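Local coordinates for protein Lmaj004091aaa (Leishmania major, PDB 1XTP) that probably methylates the N-terminal amino group of proteins that begin X-Pro-Lys, with S-adenosyl-L-methionine as methyl donor, at residues A[32-37]-A[214-219]; A[110-115]-A[161-166]. One frame throughout, in Å; residues are numbered along the deposited sequence.

In the fold
Interaction 1 (32-37 with 214-219) and interaction 2 (110-115 with 161-166) lie on opposite sides of the chain's centre. Their own centres are 27 Å apart, and their nearest atoms are about 8 Å apart, so they do not touch. Interaction 2 belongs to the Rossmann-like methyltransferase core, and its strand ends at Q165, which with the following W166 lies in the pocket of the bound S-adenosyl-L-homoselenocysteine. Interaction 1 joins an N-terminal helix to the small sheet beside that core; the side chain of R216 is still about 10 Å from the ligand. Along the chain, interaction 2 is nested within the loop that interaction 1 closes.

Interaction 1: residues A[32-37]-A[214-219]; sequences EMWKAE and LTRSDI
The methyl branches of L214 meet two neighbouring side chains of helix 30-37, the selenomethionine M33 and W34, and most of the contact runs through this one leucine. L214 CD1 lies 3.6 Å from M33 CE, while L214 CD2 comes obliquely to the benzo ring, 4.0 Å from W34 CH2. With CG set between the backbone N and the carbonyl carbon (chi1 87°), the leucine brings both CD methyls up to the helix side chains. M33 starts out extended but bends at chi2 (-92°) and again at chi3, which brings its terminal methyl back over its own neighbour: CE stands 3.5 Å above the plane of the W34 ring, over its centre. The methyl lies on the indole face and meets the leucine at its flank.

Helix 30-37 here packs against a small mixed sheet that includes the antiparallel strands 205-208 and 213-215. An N-terminal extension and a hairpin added to the methyltransferase core are features of the NTM1 family. M33 also touches F205 and V207 of this sheet, and L214 shares V207 with it.

R216 approaches the indole at its edge. Its NH2 lies near the ring plane, 4.2 Å from W34 CZ2, and the guanidinium is turned 41° from the ring. Over the centre of one guanidinium face sits L214 CD2, 3.5 Å above the plane, and the leucine therefore touches both flat groups. The arginine chain runs extended from CG to NE, and its head is gripped at all three nitrogens: NE forms a salt bridge with D173, NH1 binds the carbonyl of A168 and NH2 that of L171. D173 also accepts the hydrogen bond from W34 NE1, through its other carboxylate oxygen, so one carboxylate is shared by the indole and the guanidinium.

Interaction 2: residues A[110-115]-A[161-166]; sequences NLLTKL and LIVIQW. With SAI (S-adenosyl-L-homoselenocysteine), chain B.
L112 of helix 106-115 sets its forked end down on two alternate residues of strand 159-165, L161 and V163. L112 and V163 run alongside each other, pointing opposite ways, and V163 CG2 sits by the fork, 3.9 Å from both L112 CD1 and L112 CD2. L161 instead crosses the helix leucine at about a right angle, meeting it through a single methyl pair, L112 CD2 to L161 CD2, also at 3.9 Å. L112 CD2 is therefore shared by both strand residues. With the valine's chi1 at 178°, CG1 lies beside the carbonyl carbon and CG2 beside the backbone N, which puts CG2 on the side of the helix. Everything that touches between helix and strand is apolar and buried.

Farther along, the strand reaches the ligand pocket, where the backbone O of Q165 accepts a hydrogen bond of 3.0 Å from the amino N of S-adenosyl-L-homoselenocysteine. Beyond CG the glutamine chain is extended, and its amide is carried over W166, with Q165 NE2 3.2 Å above the indole plane, nearer the ring's border than its middle; the same nitrogen is hydrogen-bonded to D78. W166 takes a left-handed backbone conformation (phi 55°) and turns a ring edge to the ligand's carboxylate, with W166 CE3 3.7 Å from SAI O. Its NE1 is hydrogen-bonded to N198 OD1.

Strand 159-165 runs parallel to both its sheet neighbours, 96-100 and 191-198, as expected for the centre of a Rossmann-like methyltransferase sheet. L161 and V163 point to the face covered by helix 106-115, where L112 also touches I107 of its own helix. Helix 75-87 packs beside them, with I86 against L161 and S82 and R83 against L111.

Interaction 1: residues A[32-37]-A[214-219]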
loop_
_atom_site.group_PDB
_atom_site.type_symbol
_atom_site.label_atom_id
_atom_site.label_comp_id
_atom_site.label_asym_id
_atom_site.label_seq_id
_atom_site.Cartn_x
_atom_site.Cartn_y
_atom_site.Cartn_z
ATOM N N GLU A 32 7.303 20.413 -5.678
ATOM C CA GLU A 32 6.393 21.301 -6.370
ATOM C C GLU A 32 4.950 20.739 -6.356
ATOM O O GLU A 32 3.995 21.471 -6.152
ATOM C CB GLU A 32 6.888 21.483 -7.812
ATOM C CG GLU A 32 6.177 22.572 -8.586
ATOM C CD GLU A 32 6.318 22.444 -10.094
ATOM O OE1 GLU A 32 7.072 21.582 -10.581
ATOM O OE2 GLU A 32 5.644 23.217 -10.805
HETATM N N MSE A 33 4.806 19.439 -6.583
HETATM C CA MSE A 33 3.489 18.800 -6.619
HETATM C C MSE A 33 2.776 18.809 -5.277
HETATM O O MSE A 33 1.598 19.153 -5.206
HETATM C CB MSE A 33 3.625 17.370 -7.120
HETATM C CG MSE A 33 2.325 16.622 -7.237
HETATM SE SE MSE A 33 1.900 15.630 -5.621
HETATM C CE MSE A 33 3.353 14.344 -5.768
ATOM N N TRP A 34 3.463 18.416 -4.208
ATOM C CA TRP A 34 2.835 18.440 -2.878
ATOM C C TRP A 34 2.402 19.854 -2.466
ATOM O O TRP A 34 1.429 19.992 -1.733
ATOM C CB TRP A 34 3.752 17.854 -1.786
ATOM C CG TRP A 34 4.074 16.394 -1.955
ATOM C CD1 TRP A 34 5.321 15.845 -2.046
ATOM C CD2 TRP A 34 3.145 15.302 -2.089
ATOM N NE1 TRP A 34 5.236 14.478 -2.217
ATOM C CE2 TRP A 34 3.911 14.119 -2.254
ATOM C CE3 TRP A 34 1.746 15.209 -2.117
ATOM C CZ2 TRP A 34 3.327 12.866 -2.410
ATOM C CZ3 TRP A 34 1.158 13.955 -2.283
ATOM C CH2 TRP A 34 1.949 12.803 -2.433
ATOM N N LYS A 35 3.119 20.893 -2.912
ATOM C CA LYS A 35 2.683 22.264 -2.655
ATOM C C LYS A 35 1.374 22.550 -3.381
ATOM O O LYS A 35 0.547 23.298 -2.881
ATOM C CB LYS A 35 3.763 23.283 -3.048
ATOM C CG LYS A 35 4.853 23.438 -2.001
ATOM C CD LYS A 35 6.094 24.159 -2.528
ATOM C CE LYS A 35 5.913 25.665 -2.614
ATOM N NZ LYS A 35 7.177 26.322 -3.093
ATOM N N ALA A 36 1.175 21.932 -4.547
ATOM C CA ALA A 36 -0.075 22.098 -5.306
ATOM C C ALA A 36 -1.220 21.260 -4.733
ATOM O O ALA A 36 -2.368 21.708 -4.661
ATOM C CB ALA A 36 0.143 21.742 -6.786
ATOM N N GLU A 37 -0.908 20.043 -4.322
ATOM C CA GLU A 37 -1.929 19.084 -3.971
ATOM C C GLU A 37 -2.339 19.082 -2.496
ATOM O O GLU A 37 -3.395 18.533 -2.173
ATOM C CB GLU A 37 -1.452 17.671 -4.358
ATOM C CG GLU A 37 -1.438 17.419 -5.845
ATOM C CD GLU A 37 -2.837 17.261 -6.452
ATOM O OE1 GLU A 37 -3.738 16.681 -5.790
ATOM O OE2 GLU A 37 -3.031 17.706 -7.605
ATOM N N LEU A 214 -1.298 8.573 -5.984
ATOM C CA LEU A 214 -0.253 8.611 -7.003
ATOM C C LEU A 214 0.550 7.317 -7.102
ATOM O O LEU A 214 0.738 6.588 -6.124
ATOM C CB LEU A 214 0.677 9.825 -6.833
ATOM C CG LEU A 214 1.844 9.615 -5.884
ATOM C CD1 LEU A 214 2.840 10.753 -5.956
ATOM C CD2 LEU A 214 1.300 9.435 -4.474
ATOM N N THR A 215 1.009 7.057 -8.313
ATOM C CA THR A 215 1.879 5.943 -8.614
ATOM C C THR A 215 3.283 6.501 -8.658
ATOM O O THR A 215 3.526 7.557 -9.263
ATOM C CB THR A 215 1.526 5.347 -9.973
ATOM O OG1 THR A 215 0.159 4.945 -9.941
ATOM C CG2 THR A 215 2.414 4.129 -10.330
ATOM N N ARG A 216 4.193 5.797 -8.002
ATOM C CA ARG A 216 5.560 6.240 -7.881
ATOM C C ARG A 216 6.484 5.217 -8.530
ATOM O O ARG A 216 6.094 4.066 -8.746
ATOM C CB ARG A 216 5.930 6.366 -6.408
ATOM C CG ARG A 216 5.047 7.279 -5.579
ATOM C CD ARG A 216 5.531 7.210 -4.110
ATOM N NE ARG A 216 4.891 8.143 -3.173
ATOM C CZ ARG A 216 3.829 7.860 -2.412
ATOM N NH1 ARG A 216 3.185 6.703 -2.515
ATOM N NH2 ARG A 216 3.363 8.764 -1.578
ATOM N N SER A 217 7.712 5.647 -8.825
ATOM C CA SER A 217 8.750 4.758 -9.352
ATOM C C SER A 217 9.460 4.009 -8.226
ATOM O O SER A 217 9.439 4.422 -7.060
ATOM C CB SER A 217 9.783 5.560 -10.131
ATOM O OG SER A 217 10.437 6.485 -9.268
ATOM N N ASP A 218 10.104 2.907 -8.594
ATOM C CA ASP A 218 10.962 2.170 -7.675
ATOM C C ASP A 218 11.989 3.062 -6.941
ATOM O O ASP A 218 12.247 2.881 -5.751
ATOM C CB ASP A 218 11.732 1.088 -8.458
ATOM C CG ASP A 218 12.622 0.289 -7.570
ATOM O OD1 ASP A 218 12.067 -0.437 -6.731
ATOM O OD2 ASP A 218 13.857 0.403 -7.678
ATOM N N ILE A 219 12.610 3.979 -7.678
ATOM C CA ILE A 219 13.587 4.921 -7.110
ATOM C C ILE A 219 12.906 5.860 -6.110
ATOM O O ILE A 219 13.460 6.170 -5.060
ATOM C CB ILE A 219 14.310 5.693 -8.249
ATOM C CG1 ILE A 219 15.389 4.783 -8.821
ATOM C CG2 ILE A 219 14.958 7.002 -7.764
ATOM C CD1 ILE A 219 16.180 5.392 -9.938
#

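Interaction 2: residues A[110-115]-A[161-166]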
loop_
_atom_site.group_PDB
_atom_site.type_symbol
_atom_site.label_atom_id
_atom_site.label_comp_id
_atom_site.label_asym_id
_atom_site.label_seq_id
_atom_site.Cartn_x
_atom_site.Cartn_y
_atom_site.Cartn_z
ATOM N N ASN A 110 -7.983 -14.718 1.486
ATOM C CA ASN A 110 -7.403 -15.653 0.529
ATOM C C ASN A 110 -5.931 -15.967 0.776
ATOM O O ASN A 110 -5.396 -16.859 0.150
ATOM C CB ASN A 110 -7.564 -15.101 -0.893
ATOM C CG ASN A 110 -9.018 -14.956 -1.293
ATOM O OD1 ASN A 110 -9.660 -15.930 -1.694
ATOM N ND2 ASN A 110 -9.560 -13.740 -1.143
ATOM N N LEU A 111 -5.268 -15.234 1.661
ATOM C CA LEU A 111 -3.855 -15.507 1.908
ATOM C C LEU A 111 -3.511 -15.573 3.378
ATOM O O LEU A 111 -2.963 -16.560 3.837
ATOM C CB LEU A 111 -2.961 -14.473 1.206
ATOM C CG LEU A 111 -1.441 -14.734 1.246
ATOM C CD1 LEU A 111 -1.053 -16.187 0.916
ATOM C CD2 LEU A 111 -0.737 -13.789 0.321
ATOM N N LEU A 112 -3.825 -14.525 4.123
ATOM C CA LEU A 112 -3.275 -14.399 5.453
ATOM C C LEU A 112 -3.887 -15.406 6.411
ATOM O O LEU A 112 -3.173 -15.942 7.286
ATOM C CB LEU A 112 -3.396 -12.960 5.962
ATOM C CG LEU A 112 -2.792 -11.899 5.031
ATOM C CD1 LEU A 112 -3.120 -10.497 5.545
ATOM C CD2 LEU A 112 -1.288 -12.088 4.856
ATOM N N THR A 113 -5.175 -15.719 6.230
ATOM C CA THR A 113 -5.839 -16.700 7.093
ATOM C C THR A 113 -5.286 -18.133 6.899
ATOM O O THR A 113 -5.496 -19.010 7.752
ATOM C CB THR A 113 -7.382 -16.695 6.935
ATOM O OG1 THR A 113 -7.731 -16.794 5.553
ATOM C CG2 THR A 113 -7.994 -15.421 7.505
ATOM N N LYS A 114 -4.560 -18.359 5.811
ATOM C CA LYS A 114 -3.892 -19.646 5.581
ATOM C C LYS A 114 -2.495 -19.706 6.175
ATOM O O LYS A 114 -1.964 -20.796 6.350
ATOM C CB LYS A 114 -3.774 -19.934 4.086
ATOM C CG LYS A 114 -5.087 -20.211 3.409
ATOM C CD LYS A 114 -4.917 -20.371 1.903
ATOM C CE LYS A 114 -6.170 -20.992 1.297
ATOM N NZ LYS A 114 -6.077 -21.189 -0.177
ATOM N N LEU A 115 -1.892 -18.546 6.446
ATOM C CA LEU A 115 -0.492 -18.462 6.876
ATOM C C LEU A 115 -0.269 -17.950 8.300
ATOM O O LEU A 115 0.775 -18.222 8.890
ATOM C CB LEU A 115 0.260 -17.530 5.935
ATOM C CG LEU A 115 0.371 -17.900 4.471
ATOM C CD1 LEU A 115 0.882 -16.737 3.696
ATOM C CD2 LEU A 115 1.320 -19.080 4.295
ATOM N N LEU A 161 3.730 -10.101 10.020
ATOM C CA LEU A 161 3.603 -9.530 8.677
ATOM C C LEU A 161 2.696 -8.326 8.687
ATOM O O LEU A 161 1.687 -8.333 9.364
ATOM C CB LEU A 161 3.095 -10.568 7.683
ATOM C CG LEU A 161 3.398 -10.257 6.207
ATOM C CD1 LEU A 161 4.880 -10.528 5.845
ATOM C CD2 LEU A 161 2.469 -11.045 5.288
ATOM N N ILE A 162 3.095 -7.280 7.966
ATOM C CA ILE A 162 2.278 -6.085 7.788
ATOM C C ILE A 162 2.137 -5.849 6.291
ATOM O O ILE A 162 3.091 -5.486 5.605
ATOM C CB ILE A 162 2.882 -4.847 8.486
ATOM C CG1 ILE A 162 3.012 -5.101 9.988
ATOM C CG2 ILE A 162 2.024 -3.594 8.211
ATOM C CD1 ILE A 162 3.670 -3.985 10.751
ATOM N N VAL A 163 0.926 -6.076 5.809
ATOM C CA VAL A 163 0.603 -6.014 4.401
ATOM C C VAL A 163 0.137 -4.606 3.976
ATOM O O VAL A 163 -0.797 -4.078 4.533
ATOM C CB VAL A 163 -0.504 -7.056 4.082
ATOM C CG1 VAL A 163 -0.901 -6.976 2.625
ATOM C CG2 VAL A 163 0.010 -8.441 4.427
ATOM N N ILE A 164 0.812 -4.013 2.995
ATOM C CA ILE A 164 0.409 -2.733 2.431
ATOM C C ILE A 164 0.354 -2.912 0.909
ATOM O O ILE A 164 1.358 -2.788 0.206
ATOM C CB ILE A 164 1.386 -1.587 2.832
ATOM C CG1 ILE A 164 1.701 -1.603 4.341
ATOM C CG2 ILE A 164 0.810 -0.213 2.431
ATOM C CD1 ILE A 164 2.739 -0.566 4.771
ATOM N N GLN A 165 -0.825 -3.224 0.398
ATOM C CA GLN A 165 -0.993 -3.526 -1.012
ATOM C C GLN A 165 -2.048 -2.646 -1.619
ATOM O O GLN A 165 -3.172 -2.595 -1.110
ATOM C CB GLN A 165 -1.389 -4.987 -1.218
ATOM C CG GLN A 165 -1.782 -5.284 -2.676
ATOM C CD GLN A 165 -1.654 -6.755 -3.069
ATOM O OE1 GLN A 165 -1.292 -7.607 -2.251
ATOM N NE2 GLN A 165 -1.948 -7.053 -4.346
ATOM N N TRP A 166 -1.684 -1.977 -2.713
ATOM C CA TRP A 166 -2.604 -1.129 -3.484
ATOM C C TRP A 166 -3.278 -0.039 -2.614
ATOM O O TRP A 166 -4.428 0.339 -2.829
ATOM C CB TRP A 166 -3.623 -1.991 -4.251
ATOM C CG TRP A 166 -3.036 -2.654 -5.497
ATOM C CD1 TRP A 166 -2.102 -2.131 -6.338
ATOM C CD2 TRP A 166 -3.365 -3.944 -6.021
ATOM N NE1 TRP A 166 -1.812 -3.021 -7.345
ATOM C CE2 TRP A 166 -2.580 -4.140 -7.180
ATOM C CE3 TRP A 166 -4.250 -4.954 -5.626
ATOM C CZ2 TRP A 166 -2.650 -5.301 -7.948
ATOM C CZ3 TRP A 166 -4.313 -6.115 -6.389
ATOM C CH2 TRP A 166 -3.516 -6.277 -7.539
HETATM N N SAI B . -5.608 -3.903 0.002
HETATM C CA SAI B . -6.910 -4.452 -0.474
HETATM C CB SAI B . -7.787 -3.334 -0.998
HETATM C CG SAI B . -7.249 -2.554 -2.188
HETATM SE SE SAI B . -8.544 -1.159 -2.694
HETATM C C SAI B . -6.759 -5.452 -1.609
HETATM O O SAI B . -5.719 -5.501 -2.265
HETATM O OXT SAI B . -7.685 -6.203 -1.913
HETATM C "C5'" SAI B . -7.699 0.318 -1.691
HETATM C "C4'" SAI B . -8.207 0.438 -0.252
HETATM O "O4'" SAI B . -7.469 1.439 0.385
HETATM C "C3'" SAI B . -9.664 0.854 -0.117
HETATM O "O3'" SAI B . -10.352 -0.026 0.732
HETATM C "C2'" SAI B . -9.656 2.235 0.496
HETATM O "O2'" SAI B . -10.767 2.469 1.350
HETATM C "C1'" SAI B . -8.348 2.148 1.242
HETATM N N9 SAI B . -7.752 3.430 1.586
HETATM C C8 SAI B . -7.860 4.615 0.892
HETATM N N7 SAI B . -7.156 5.537 1.543
HETATM C C5 SAI B . -6.585 4.954 2.640
HETATM C C6 SAI B . -5.755 5.446 3.644
HETATM N N6 SAI B . -5.390 6.730 3.632
HETATM N N1 SAI B . -5.327 4.599 4.653
HETATM C C2 SAI B . -5.726 3.269 4.682
HETATM N N3 SAI B . -6.541 2.789 3.671
HETATM C C4 SAI B . -6.951 3.619 2.673
#